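Local coordinates for 2-oxoglutarate dehydrogenase E3 component (PDB 2YQU), which probably oxidises protein-bound dihydrolipoyl groups back to lipoyl with NAD(+), using FAD and a redox-active disulfide, as a dihydrolipoamide dehydrogenase, at residues I178-G183 against D200-T205. Numbering follows the deposited sequence.
With FAD (flavin-adenine dinucleotide), chain D.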
# COMPACT_ATOMS: atom_id res chain seq x y z
N ILE A 178 -14.90 -13.00 8.48
CA ILE A 178 -15.47 -12.19 9.54
C ILE A 178 -15.09 -12.71 10.93
O ILE A 178 -14.70 -11.94 11.78
CB ILE A 178 -17.01 -12.09 9.39
CG1 ILE A 178 -17.35 -11.30 8.12
CG2 ILE A 178 -17.63 -11.43 10.61
CD1 ILE A 178 -18.76 -11.47 7.65
N GLY A 179 -15.21 -14.02 11.13
CA GLY A 179 -14.95 -14.60 12.45
C GLY A 179 -13.49 -14.56 12.82
O GLY A 179 -13.15 -14.36 13.98
N LEU A 180 -12.63 -14.75 11.83
CA LEU A 180 -11.19 -14.74 12.04
C LEU A 180 -10.72 -13.34 12.43
O LEU A 180 -9.95 -13.17 13.37
CB LEU A 180 -10.49 -15.20 10.77
CG LEU A 180 -9.03 -15.63 10.87
CD1 LEU A 180 -8.81 -16.67 11.97
CD2 LEU A 180 -8.59 -16.17 9.51
N GLU A 181 -11.19 -12.34 11.69
CA GLU A 181 -10.91 -10.95 12.03
C GLU A 181 -11.32 -10.60 13.46
O GLU A 181 -10.54 -10.02 14.20
CB GLU A 181 -11.61 -10.00 11.06
CG GLU A 181 -10.92 -9.91 9.71
CD GLU A 181 -11.56 -8.91 8.77
OE1 GLU A 181 -10.94 -8.59 7.73
OE2 GLU A 181 -12.68 -8.43 9.05
N LEU A 182 -12.54 -10.95 13.84
CA LEU A 182 -13.03 -10.62 15.17
C LEU A 182 -12.35 -11.47 16.25
O LEU A 182 -12.11 -10.98 17.37
CB LEU A 182 -14.57 -10.73 15.23
CG LEU A 182 -15.30 -9.74 14.31
CD1 LEU A 182 -16.81 -10.00 14.28
CD2 LEU A 182 -15.02 -8.31 14.68
N GLY A 183 -11.98 -12.70 15.91
CA GLY A 183 -11.18 -13.55 16.77
C GLY A 183 -9.86 -12.87 17.10
O GLY A 183 -9.48 -12.79 18.27
N ASP A 200 -11.84 -28.44 5.89
CA ASP A 200 -10.46 -28.82 6.20
C ASP A 200 -9.45 -27.67 6.11
O ASP A 200 -8.24 -27.90 6.08
CB ASP A 200 -9.99 -29.98 5.29
CG ASP A 200 -9.84 -29.56 3.82
OD1 ASP A 200 -10.19 -28.42 3.45
OD2 ASP A 200 -9.36 -30.34 2.97
N ARG A 201 -9.96 -26.44 6.06
CA ARG A 201 -9.12 -25.24 6.02
C ARG A 201 -9.93 -24.01 6.42
O ARG A 201 -11.16 -24.04 6.40
CB ARG A 201 -8.55 -25.05 4.62
CG ARG A 201 -9.61 -24.82 3.57
CD ARG A 201 -9.13 -25.02 2.17
NE ARG A 201 -10.08 -24.45 1.22
CZ ARG A 201 -11.17 -25.08 0.76
NH1 ARG A 201 -11.97 -24.46 -0.11
NH2 ARG A 201 -11.49 -26.31 1.16
N ILE A 202 -9.23 -22.94 6.76
CA ILE A 202 -9.87 -21.65 7.01
C ILE A 202 -9.80 -20.80 5.74
O ILE A 202 -9.10 -21.15 4.79
CB ILE A 202 -9.22 -20.92 8.21
CG1 ILE A 202 -7.74 -20.61 7.96
CG2 ILE A 202 -9.36 -21.77 9.48
CD1 ILE A 202 -7.14 -19.68 8.99
N LEU A 203 -10.54 -19.69 5.74
CA LEU A 203 -10.55 -18.75 4.63
C LEU A 203 -10.72 -19.46 3.28
O LEU A 203 -9.83 -19.40 2.43
CB LEU A 203 -9.28 -17.90 4.66
CG LEU A 203 -9.03 -17.18 5.99
CD1 LEU A 203 -7.69 -16.48 5.97
CD2 LEU A 203 -10.14 -16.18 6.28
N PRO A 204 -11.86 -20.13 3.08
CA PRO A 204 -12.06 -20.99 1.91
C PRO A 204 -12.06 -20.27 0.55
O PRO A 204 -11.86 -20.95 -0.46
CB PRO A 204 -13.42 -21.64 2.18
CG PRO A 204 -14.12 -20.70 3.07
CD PRO A 204 -13.05 -20.13 3.96
N THR A 205 -12.28 -18.96 0.51
CA THR A 205 -12.25 -18.20 -0.74
C THR A 205 -10.83 -17.87 -1.18
O THR A 205 -10.62 -17.47 -2.32
CB THR A 205 -13.04 -16.89 -0.65
OG1 THR A 205 -12.51 -16.05 0.39
CG2 THR A 205 -14.49 -17.13 -0.24
PA FAD D . -25.94 -4.23 3.03
O1A FAD D . -26.23 -5.32 3.99
O2A FAD D . -24.65 -3.47 3.35
O5B FAD D . -27.20 -3.25 2.96
C5B FAD D . -28.50 -3.78 2.90
C4B FAD D . -29.42 -2.78 3.56
O4B FAD D . -30.74 -3.08 3.17
C3B FAD D . -29.39 -2.87 5.09
O3B FAD D . -29.03 -1.62 5.64
C2B FAD D . -30.80 -3.25 5.48
O2B FAD D . -31.23 -2.58 6.64
C1B FAD D . -31.61 -2.85 4.26
N9A FAD D . -32.83 -3.60 3.98
C8A FAD D . -32.99 -4.95 3.82
N7A FAD D . -34.27 -5.21 3.52
C5A FAD D . -34.94 -4.04 3.48
C6A FAD D . -36.27 -3.72 3.23
N6A FAD D . -37.16 -4.61 2.80
N1A FAD D . -36.63 -2.39 3.27
C2A FAD D . -35.73 -1.39 3.55
N3A FAD D . -34.42 -1.72 3.79
C4A FAD D . -34.05 -3.02 3.76
N1 FAD D . -16.90 -6.41 3.13
C2 FAD D . -15.76 -5.91 2.54
O2 FAD D . -15.69 -5.74 1.32
N3 FAD D . -14.68 -5.59 3.33
C4 FAD D . -14.73 -5.78 4.69
O4 FAD D . -13.82 -5.29 5.35
C4X FAD D . -15.87 -6.28 5.30
N5 FAD D . -15.93 -6.47 6.67
C5X FAD D . -17.09 -6.97 7.25
C6 FAD D . -17.14 -7.16 8.63
C7 FAD D . -18.31 -7.67 9.23
C7M FAD D . -18.36 -7.77 10.73
C8 FAD D . -19.41 -7.98 8.44
C8M FAD D . -20.77 -8.21 9.06
C9 FAD D . -19.36 -7.79 7.06
C9A FAD D . -18.20 -7.29 6.45
N10 FAD D . -18.13 -7.11 5.07
C10 FAD D . -16.97 -6.60 4.51
C1' FAD D . -19.24 -7.55 4.14
C2' FAD D . -20.07 -6.32 3.78
O2' FAD D . -20.61 -5.72 4.94
C3' FAD D . -21.16 -6.64 2.76
O3' FAD D . -20.59 -7.32 1.65
C4' FAD D . -21.82 -5.36 2.25
O4' FAD D . -22.38 -4.64 3.31
C5' FAD D . -22.87 -5.69 1.18
O5' FAD D . -23.53 -4.51 0.77
P FAD D . -25.05 -4.56 0.27
O1P FAD D . -25.45 -3.20 -0.20
O2P FAD D . -25.28 -5.70 -0.71
O3P FAD D . -25.94 -4.93 1.57
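Leu180 meets Ile202 and Leu203 where helix 177-188 of the NAD(+)-binding Rossmann domain packs against the loop that leads from strand 192-196 to helix 208-221. The helix follows strand 169-173 and a glycine-rich turn, the dinucleotide-binding element of the pyridine nucleotide-disulfide oxidoreductases, and its two sides do different work. Near its N-terminal end, Ile178 points away from the loop and packs on the isoalloxazine of FAD: CD1 lies 3.6 Å from flavin C8, and CG2 lies 3.7 Å from the methyl carbon C7M. CG1 stands anti to the carbonyl carbon (chi1 -67°) and CG2 anti to the backbone N, and both branches reach the dimethylbenzene end of the flavin. An alanine here would probably leave that end of the ring without the apolar cover that CG1, CG2 and CD1 provide. Gly179, probably the last glycine of a Rossmann-type GxGxxG motif, accepts at its O the backbone hydrogen bond of Gly183 N. Leu180 then carries the whole contact through one methyl. Its CG stands anti to the backbone N (chi1 -163°), and CD2 touches both loop side chains, lying 3.8 Å from Ile202 CD1. Phe218 of helix 208-221 adds an aromatic side chain to this buried packing around Leu180. Glu181, the next residue, has other partners: a salt bridge to Lys49 and a hydrogen bond from Tyr341 N hold its carboxylate, and it belongs to the NAD(+) site, which is not occupied in this chain. Across the contact, Leu203 has a positive phi (47°), and hydrogen bonding between Leu203 and Gly175 ties the loop backbone to the glycine-rich turn. The Leu203 side chain crosses that of Leu180 at about a right angle, its forked end straddling the methyl: Leu180 CD2 sits 3.6 Å from Leu203 CD2 and 3.7 Å from Leu203 CD1.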